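Local structure of sensor-type histidine kinase PrrB (Mycobacterium tuberculosis, 1YSR) at residues V6-T11 with G42-L47; L14-H19 with G46-V51; Q95-R100 with A130-S135. The protein uses ATP to phosphorylate a histidine, probably as sensor kinase of the PrrB/PrrA two-component system, this chain being its C-terminal ATP-binding domain. All blocks are in the same frame, centred on the assembly; numbering follows the deposited sequence.

Interaction 1: residues V6-T11 with G42-L47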
loop_
_atom_site.group_PDB
_atom_site.type_symbol
_atom_site.label_atom_id
_atom_site.label_comp_id
_atom_site.label_asym_id
_atom_site.label_seq_id
_atom_site.Cartn_x
_atom_site.Cartn_y
_atom_site.Cartn_z
ATOM N N VAL A 6 3.390 -8.579 -0.311
ATOM C CA VAL A 6 4.365 -7.858 0.542
ATOM C C VAL A 6 3.612 -7.363 1.773
ATOM O O VAL A 6 2.376 -7.455 1.811
ATOM C CB VAL A 6 4.956 -6.651 -0.168
ATOM C CG1 VAL A 6 5.715 -7.117 -1.452
ATOM C CG2 VAL A 6 3.879 -5.626 -0.515
ATOM N N PRO A 7 4.340 -6.861 2.782
ATOM C CA PRO A 7 3.704 -6.336 3.980
ATOM C C PRO A 7 2.791 -5.190 3.587
ATOM O O PRO A 7 3.184 -4.351 2.790
ATOM C CB PRO A 7 4.913 -5.818 4.808
ATOM C CG PRO A 7 6.044 -6.727 4.395
ATOM C CD PRO A 7 5.814 -6.733 2.877
ATOM N N VAL A 8 1.574 -5.174 4.112
ATOM C CA VAL A 8 0.625 -4.092 3.873
ATOM C C VAL A 8 0.039 -3.644 5.186
ATOM O O VAL A 8 -0.552 -4.412 5.885
ATOM C CB VAL A 8 -0.557 -4.546 2.979
ATOM C CG1 VAL A 8 -1.367 -3.336 2.656
ATOM C CG2 VAL A 8 -0.060 -5.142 1.659
ATOM N N ASP A 9 0.190 -2.363 5.510
ATOM C CA ASP A 9 -0.494 -1.810 6.685
ATOM C C ASP A 9 -1.910 -1.489 6.265
ATOM O O ASP A 9 -2.123 -0.491 5.596
ATOM C CB ASP A 9 0.221 -0.533 7.151
ATOM C CG ASP A 9 -0.454 0.114 8.371
ATOM O OD1 ASP A 9 -1.664 -0.113 8.633
ATOM O OD2 ASP A 9 0.225 0.931 9.020
ATOM N N ILE A 10 -2.835 -2.380 6.594
ATOM C CA ILE A 10 -4.235 -2.272 6.142
ATOM C C ILE A 10 -4.867 -1.005 6.673
ATOM O O ILE A 10 -5.715 -0.314 6.020
ATOM C CB ILE A 10 -5.072 -3.512 6.678
ATOM C CG1 ILE A 10 -4.622 -4.796 5.975
ATOM C CG2 ILE A 10 -6.565 -3.288 6.487
ATOM C CD1 ILE A 10 -4.641 -4.687 4.401
ATOM N N THR A 11 -4.477 -0.690 7.913
ATOM C CA THR A 11 -5.011 0.468 8.586
ATOM C C THR A 11 -4.631 1.769 7.881
ATOM O O THR A 11 -5.504 2.629 7.624
ATOM C CB THR A 11 -4.594 0.410 10.089
ATOM O OG1 THR A 11 -4.983 -0.869 10.617
ATOM C CG2 THR A 11 -5.297 1.510 10.838
ATOM N N GLY A 42 0.094 -9.143 1.537
ATOM C CA GLY A 42 -0.947 -8.997 0.547
ATOM C C GLY A 42 -0.485 -8.153 -0.612
ATOM O O GLY A 42 0.718 -7.844 -0.752
ATOM N N LEU A 43 -1.457 -7.778 -1.450
ATOM C CA LEU A 43 -1.145 -7.047 -2.674
ATOM C C LEU A 43 -1.717 -5.658 -2.467
ATOM O O LEU A 43 -2.948 -5.494 -2.564
ATOM C CB LEU A 43 -1.844 -7.695 -3.883
ATOM C CG LEU A 43 -1.600 -9.214 -4.104
ATOM C CD1 LEU A 43 -2.764 -9.986 -4.817
ATOM C CD2 LEU A 43 -0.258 -9.447 -4.825
ATOM N N PRO A 44 -0.855 -4.654 -2.194
ATOM C CA PRO A 44 -1.429 -3.369 -1.834
ATOM C C PRO A 44 -2.260 -2.709 -2.944
ATOM O O PRO A 44 -3.249 -2.052 -2.609
ATOM C CB PRO A 44 -0.225 -2.502 -1.422
ATOM C CG PRO A 44 0.971 -3.136 -2.068
ATOM C CD PRO A 44 0.637 -4.638 -2.212
ATOM N N ALA A 45 -1.910 -2.900 -4.222
ATOM C CA ALA A 45 -2.718 -2.276 -5.277
ATOM C C ALA A 45 -4.129 -2.941 -5.324
ATOM O O ALA A 45 -5.130 -2.265 -5.413
ATOM C CB ALA A 45 -2.049 -2.399 -6.643
ATOM N N GLY A 46 -4.163 -4.253 -5.165
ATOM C CA GLY A 46 -5.442 -5.004 -5.267
ATOM C C GLY A 46 -6.297 -4.675 -4.044
ATOM O O GLY A 46 -7.502 -4.470 -4.178
ATOM N N LEU A 47 -5.671 -4.619 -2.854
ATOM C CA LEU A 47 -6.485 -4.305 -1.636
ATOM C C LEU A 47 -7.074 -2.893 -1.727
ATOM O O LEU A 47 -8.267 -2.658 -1.422
ATOM C CB LEU A 47 -5.674 -4.486 -0.364
ATOM C CG LEU A 47 -5.353 -5.950 -0.101
ATOM C CD1 LEU A 47 -4.296 -6.051 0.922
ATOM C CD2 LEU A 47 -6.628 -6.788 0.267
#
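V6 and G42 face each other as an antiparallel hydrogen-bonded pair, each donating its N-H to the carbonyl of the other. The bond from V6 N to G42 O is short and nearly straight (2.8 Å, 169°) and lies in the plane of the G42 carbonyl. The return bond, from G42 N to V6 O at 2.9 Å, arrives above the carbonyl plane. Glycine suits G42, since L47 CD1 would crowd a CB. Backbone bonds of V8 with I40 and of I10 with C38 carry on the two-stranded ladder of strands 6-9 and 39-42. In this ATPase domain of the GHKL type, the ladder ties together the starts of two helices, 10-24 and 44-61. D9 occupies the N-cap of the first, its OD1 capping D12 N, and L43 holds the N-cap position of the second. P44, in the opening turn, suits a place where a helix needs no backbone N-H donor.

The remaining contacts are apolar. V6 CG2, wedged between its own backbone N and carbonyl carbon (chi1 -61°), meets P44 CD at 3.8 Å, the two side chains crossing at about a right angle. V8 reaches with CG2 over the G42 carbonyl and to P44 CD, 4.0 Å away, while its CG1 faces L47. Deeper in, I10 CD1 and L47 CD1 touch tip to tip at 3.8 Å, crossing nearly perpendicularly beside I40 and L13.

Interaction 2: residues L14-H19 with G46-V51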
loop_
_atom_site.group_PDB
_atom_site.type_symbol
_atom_site.label_atom_id
_atom_site.label_comp_id
_atom_site.label_asym_id
_atom_site.label_seq_id
_atom_site.Cartn_x
_atom_site.Cartn_y
_atom_site.Cartn_z
ATOM N N LEU A 14 -6.495 2.049 4.522
ATOM C CA LEU A 14 -7.855 2.607 4.725
ATOM C C LEU A 14 -7.832 4.132 4.935
ATOM O O LEU A 14 -8.690 4.861 4.426
ATOM C CB LEU A 14 -8.567 1.883 5.874
ATOM C CG LEU A 14 -8.877 0.374 5.646
ATOM C CD1 LEU A 14 -9.544 -0.285 6.890
ATOM C CD2 LEU A 14 -9.782 0.190 4.440
ATOM N N ASP A 15 -6.890 4.583 5.756
ATOM C CA ASP A 15 -6.766 6.021 6.097
ATOM C C ASP A 15 -6.531 6.779 4.793
ATOM O O ASP A 15 -7.197 7.756 4.543
ATOM C CB ASP A 15 -5.650 6.257 7.101
ATOM C CG ASP A 15 -5.784 7.602 7.857
ATOM O OD1 ASP A 15 -6.857 8.262 7.799
ATOM O OD2 ASP A 15 -4.797 7.952 8.521
ATOM N N ARG A 16 -5.607 6.309 3.944
ATOM C CA ARG A 16 -5.362 6.977 2.662
ATOM C C ARG A 16 -6.531 6.860 1.743
ATOM O O ARG A 16 -6.831 7.790 1.023
ATOM C CB ARG A 16 -4.119 6.461 1.894
ATOM C CG ARG A 16 -2.791 6.499 2.661
ATOM C CD ARG A 16 -1.621 5.954 1.760
ATOM N NE ARG A 16 -1.847 4.636 1.133
ATOM C CZ ARG A 16 -1.449 3.446 1.618
ATOM N NH1 ARG A 16 -0.804 3.338 2.768
ATOM N NH2 ARG A 16 -1.711 2.337 0.936
ATOM N N ALA A 17 -7.172 5.683 1.707
ATOM C CA ALA A 17 -8.309 5.527 0.836
ATOM C C ALA A 17 -9.385 6.559 1.182
ATOM O O ALA A 17 -10.046 7.098 0.293
ATOM C CB ALA A 17 -8.876 4.109 0.978
ATOM N N ALA A 18 -9.595 6.753 2.471
ATOM C CA ALA A 18 -10.716 7.630 2.890
ATOM C C ALA A 18 -10.330 9.071 2.513
ATOM O O ALA A 18 -11.133 9.820 1.995
ATOM C CB ALA A 18 -10.934 7.509 4.355
ATOM N N HIS A 19 -9.063 9.433 2.724
ATOM C CA HIS A 19 -8.598 10.796 2.416
ATOM C C HIS A 19 -8.725 11.084 0.939
ATOM O O HIS A 19 -9.207 12.156 0.541
ATOM C CB HIS A 19 -7.162 11.004 2.915
ATOM C CG HIS A 19 -7.069 11.197 4.401
ATOM N ND1 HIS A 19 -7.522 12.344 5.031
ATOM C CD2 HIS A 19 -6.586 10.398 5.386
ATOM C CE1 HIS A 19 -7.323 12.236 6.335
ATOM N NE2 HIS A 19 -6.744 11.072 6.575
ATOM N N GLY A 46 -4.163 -4.253 -5.165
ATOM C CA GLY A 46 -5.442 -5.004 -5.267
ATOM C C GLY A 46 -6.297 -4.675 -4.044
ATOM O O GLY A 46 -7.502 -4.470 -4.178
ATOM N N LEU A 47 -5.671 -4.619 -2.854
ATOM C CA LEU A 47 -6.485 -4.305 -1.636
ATOM C C LEU A 47 -7.074 -2.893 -1.727
ATOM O O LEU A 47 -8.267 -2.658 -1.422
ATOM C CB LEU A 47 -5.674 -4.486 -0.364
ATOM C CG LEU A 47 -5.353 -5.950 -0.101
ATOM C CD1 LEU A 47 -4.296 -6.051 0.922
ATOM C CD2 LEU A 47 -6.628 -6.788 0.267
ATOM N N ARG A 48 -6.231 -1.966 -2.153
ATOM C CA ARG A 48 -6.695 -0.583 -2.297
ATOM C C ARG A 48 -7.802 -0.512 -3.318
ATOM O O ARG A 48 -8.788 0.200 -3.138
ATOM C CB ARG A 48 -5.538 0.349 -2.658
ATOM C CG ARG A 48 -5.969 1.822 -2.930
ATOM C CD ARG A 48 -6.673 2.517 -1.712
ATOM N NE ARG A 48 -7.132 3.800 -2.236
ATOM C CZ ARG A 48 -6.406 4.918 -2.181
ATOM N NH1 ARG A 48 -6.845 6.014 -2.764
ATOM N NH2 ARG A 48 -5.275 4.928 -1.516
ATOM N N LEU A 49 -7.639 -1.208 -4.442
ATOM C CA LEU A 49 -8.677 -1.194 -5.456
ATOM C C LEU A 49 -10.053 -1.734 -4.944
ATOM O O LEU A 49 -11.134 -1.169 -5.308
ATOM C CB LEU A 49 -8.216 -2.043 -6.630
ATOM C CG LEU A 49 -9.165 -2.239 -7.815
ATOM C CD1 LEU A 49 -9.432 -0.964 -8.517
ATOM C CD2 LEU A 49 -8.528 -3.320 -8.738
ATOM N N ALA A 50 -9.999 -2.808 -4.160
ATOM C CA ALA A 50 -11.213 -3.436 -3.555
ATOM C C ALA A 50 -11.923 -2.360 -2.715
ATOM O O ALA A 50 -13.165 -2.158 -2.827
ATOM C CB ALA A 50 -10.810 -4.626 -2.718
ATOM N N VAL A 51 -11.145 -1.674 -1.892
ATOM C CA VAL A 51 -11.693 -0.589 -1.029
ATOM C C VAL A 51 -12.254 0.543 -1.858
ATOM O O VAL A 51 -13.351 1.031 -1.602
ATOM C CB VAL A 51 -10.646 -0.118 0.002
ATOM C CG1 VAL A 51 -11.182 1.054 0.775
ATOM C CG2 VAL A 51 -10.313 -1.261 0.991
HETATM O O HOH W 1 -10.008 6.025 -2.193
#
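Helix 46-51 passes helix 14-19 at a signed crossing angle of -45°, with the axes 10.3 Å apart at their closest, a spacing bridged by one long side chain and a few short ones. Both belong to longer helices, 44-61 and 10-24, lying side by side against the mixed sheet of the ATP-binding domain, where L14 touches L32 and A71. R48 supplies the main reach. Its CG stands anti to the backbone N (chi1 176°), and a bend at chi2 (60°) steers the otherwise extended chain across to A17. There the guanidinium lies flat against the backbone, with A17 CA over the centre of one face, 3.6 Å from R48 CZ. A17 CB adds a contact of 3.7 Å to R48 NE. Alanine fits here because nothing beyond CB holds the planar group off the helix. R16 CB flanks the same group, 3.9 Å from R48 NH2. One turn on, V51 spreads its two methyls: CG1 meets A17 CB at 3.8 Å, and CG2 meets L14 CD2, also at 3.8 Å.

R48 is buried, but its charge is answered: NE forms a salt bridge with D52 and NH1 one with D20. A water donating to A17 O also accepts a weak bond from R48 NH1. R16 NE lies 4.3 Å from R48 NH2, like charges probably made tolerable by these aspartates and by D12, which pairs with R16 NH1. Of these ion pairs, only that with D20 ties the helices together; D52, on R48's own helix, probably helps hold the guanidinium in place.

Interaction 3: residues Q95-R100 with A130-S135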
loop_
_atom_site.group_PDB
_atom_site.type_symbol
_atom_site.label_atom_id
_atom_site.label_comp_id
_atom_site.label_asym_id
_atom_site.label_seq_id
_atom_site.Cartn_x
_atom_site.Cartn_y
_atom_site.Cartn_z
ATOM N N GLN A 95 -25.544 -12.164 -3.209
ATOM C CA GLN A 95 -24.787 -12.999 -4.154
ATOM C C GLN A 95 -24.753 -12.415 -5.578
ATOM O O GLN A 95 -23.697 -12.329 -6.199
ATOM C CB GLN A 95 -25.340 -14.417 -4.128
ATOM C CG GLN A 95 -24.601 -15.405 -5.083
ATOM C CD GLN A 95 -25.200 -16.795 -5.033
ATOM O OE1 GLN A 95 -26.318 -16.961 -4.549
ATOM N NE2 GLN A 95 -24.439 -17.815 -5.498
ATOM N N VAL A 96 -25.882 -11.983 -6.112
ATOM C CA VAL A 96 -25.893 -11.419 -7.455
ATOM C C VAL A 96 -25.002 -10.189 -7.520
ATOM O O VAL A 96 -24.338 -9.917 -8.531
ATOM C CB VAL A 96 -27.336 -11.111 -7.929
ATOM C CG1 VAL A 96 -27.353 -10.204 -9.191
ATOM C CG2 VAL A 96 -28.051 -12.427 -8.217
ATOM N N VAL A 97 -24.985 -9.436 -6.431
ATOM C CA VAL A 97 -24.157 -8.250 -6.423
ATOM C C VAL A 97 -22.657 -8.673 -6.487
ATOM O O VAL A 97 -21.903 -8.122 -7.244
ATOM C CB VAL A 97 -24.528 -7.345 -5.223
ATOM C CG1 VAL A 97 -23.484 -6.288 -4.947
ATOM C CG2 VAL A 97 -25.882 -6.669 -5.517
ATOM N N PHE A 98 -22.275 -9.680 -5.735
ATOM C CA PHE A 98 -20.878 -10.152 -5.784
ATOM C C PHE A 98 -20.461 -10.801 -7.113
ATOM O O PHE A 98 -19.281 -10.853 -7.421
ATOM C CB PHE A 98 -20.575 -11.100 -4.636
ATOM C CG PHE A 98 -20.242 -10.391 -3.379
ATOM C CD1 PHE A 98 -19.112 -9.554 -3.324
ATOM C CD2 PHE A 98 -21.068 -10.504 -2.256
ATOM C CE1 PHE A 98 -18.805 -8.872 -2.175
ATOM C CE2 PHE A 98 -20.755 -9.831 -1.089
ATOM C CZ PHE A 98 -19.598 -8.988 -1.047
ATOM N N GLU A 99 -21.432 -11.315 -7.873
ATOM C CA GLU A 99 -21.145 -11.959 -9.139
ATOM C C GLU A 99 -21.023 -10.939 -10.281
ATOM O O GLU A 99 -20.724 -11.321 -11.413
ATOM C CB GLU A 99 -22.252 -12.973 -9.467
ATOM C CG GLU A 99 -22.317 -14.250 -8.614
ATOM C CD GLU A 99 -23.658 -15.010 -8.791
ATOM O OE1 GLU A 99 -24.539 -14.561 -9.583
ATOM O OE2 GLU A 99 -23.849 -16.054 -8.120
ATOM N N ARG A 100 -21.256 -9.657 -9.994
ATOM C CA ARG A 100 -21.242 -8.585 -11.003
ATOM C C ARG A 100 -20.111 -7.605 -10.795
ATOM O O ARG A 100 -19.840 -7.244 -9.656
ATOM C CB ARG A 100 -22.518 -7.728 -10.917
ATOM C CG ARG A 100 -23.756 -8.302 -11.503
ATOM C CD ARG A 100 -24.691 -7.171 -11.939
ATOM N NE ARG A 100 -25.156 -6.369 -10.798
ATOM C CZ ARG A 100 -26.417 -6.328 -10.355
ATOM N NH1 ARG A 100 -27.367 -7.040 -10.966
ATOM N NH2 ARG A 100 -26.731 -5.560 -9.298
ATOM N N ALA A 130 -15.338 -12.066 0.978
ATOM C CA ALA A 130 -16.064 -10.797 1.016
ATOM C C ALA A 130 -17.558 -11.113 1.207
ATOM O O ALA A 130 -18.080 -12.041 0.609
ATOM C CB ALA A 130 -15.842 -10.050 -0.243
ATOM N N SER A 131 -18.228 -10.356 2.062
ATOM C CA SER A 131 -19.667 -10.554 2.207
ATOM C C SER A 131 -20.341 -9.260 2.544
ATOM O O SER A 131 -19.689 -8.271 2.915
ATOM C CB SER A 131 -19.918 -11.581 3.274
ATOM O OG SER A 131 -19.292 -11.156 4.434
ATOM N N LEU A 132 -21.665 -9.285 2.419
ATOM C CA LEU A 132 -22.485 -8.115 2.750
ATOM C C LEU A 132 -23.371 -8.373 3.966
ATOM O O LEU A 132 -23.899 -9.504 4.201
ATOM C CB LEU A 132 -23.334 -7.746 1.548
ATOM C CG LEU A 132 -22.621 -6.939 0.450
ATOM C CD1 LEU A 132 -23.276 -7.090 -0.871
ATOM C CD2 LEU A 132 -22.571 -5.429 0.843
ATOM N N GLU A 133 -23.486 -7.321 4.757
ATOM C CA GLU A 133 -24.272 -7.298 6.006
ATOM C C GLU A 133 -25.023 -5.988 6.016
ATOM O O GLU A 133 -24.871 -5.166 5.098
ATOM C CB GLU A 133 -23.360 -7.328 7.212
ATOM C CG GLU A 133 -22.614 -8.602 7.356
ATOM C CD GLU A 133 -21.664 -8.594 8.532
ATOM O OE1 GLU A 133 -21.665 -7.599 9.304
ATOM O OE2 GLU A 133 -20.911 -9.578 8.673
ATOM N N ASN A 134 -25.890 -5.800 7.023
ATOM C CA ASN A 134 -26.612 -4.550 7.124
ATOM C C ASN A 134 -25.804 -3.613 8.026
ATOM O O ASN A 134 -25.285 -4.026 9.053
ATOM C CB ASN A 134 -28.053 -4.755 7.646
ATOM C CG ASN A 134 -29.073 -5.078 6.517
ATOM O OD1 ASN A 134 -28.723 -5.566 5.413
ATOM N ND2 ASN A 134 -30.350 -4.803 6.807
ATOM N N SER A 135 -25.662 -2.358 7.637
ATOM C CA SER A 135 -24.777 -1.515 8.392
ATOM C C SER A 135 -25.563 -0.819 9.552
ATOM O O SER A 135 -26.703 -0.474 9.353
ATOM C CB SER A 135 -24.277 -0.426 7.483
ATOM O OG SER A 135 -23.468 0.389 8.265
#
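F98 carries most of this contact, reaching from the last turn of helix 94-98 to strand 129-134. Its CA-CB bond heads for the strand, and chi1 of -83° with chi2 of -62° presents the far end of the ring, CE1, CZ and CE2, to three successive residues. CE1 meets the methyl of A130, with A130 CB 3.7 Å away. At the tip, CZ rests on the backbone of A130 and S131, 3.7 Å from A130 C. On the other flank F98 CE2 comes within 3.5 Å of S131 CA, an oblique approach. The same F98 CE2 is 3.7 Å from L132 CD1. The ring is therefore framed by A130 CB at one corner and the L132 side chain at the other, while S131, whose own side chain points away, contributes only main chain in between. A130 O lies over one ring face, displaced toward the rim, and L132 N sits in the ring plane at its edge. A small residue at A130 allows the ring to lie close to the strand; L132 supplies a branched apolar surface beside it. L132 CD1 also meets V97 CG1 at 4.2 Å, where the two side chains cross at about a right angle.

By comparison with related histidine kinases, F98 to R100 probably belong to the F box, next to the ATP lid. Strand 129-134 is an outermost strand of the mixed sheet within this chain, and S131 and E133 bond through their backbones to V143 and R141 on strand 140-147. Besides A130 and L132, the F98 ring touches L142 of strand 140-147, L116 of the loop before helix 117-125 and A120 of that helix, so that helix 94-98 is seated against both the sheet and helix 117-125.

Overall arrangement
Interactions 1 and 2 are neighbours, their centres 9 Å apart; they share G46 and L47 and follow one another along helices 10-24 and 44-61, first at the strand-paired start of the pair and then further along it. Both also touch the third subunit. Interaction 3 lies on the opposite side of the chain's centre, about 22 Å from interaction 1 and 18 Å from interaction 2 between centres, and touches neither, the nearest atoms being about 10 and 8 Å away. As in related histidine kinases, helix 44-61 probably carries the N box of the nucleotide site, while interaction 3 lies in the segment that probably precedes the ATP lid, much of which is probably the unmodelled 103-113.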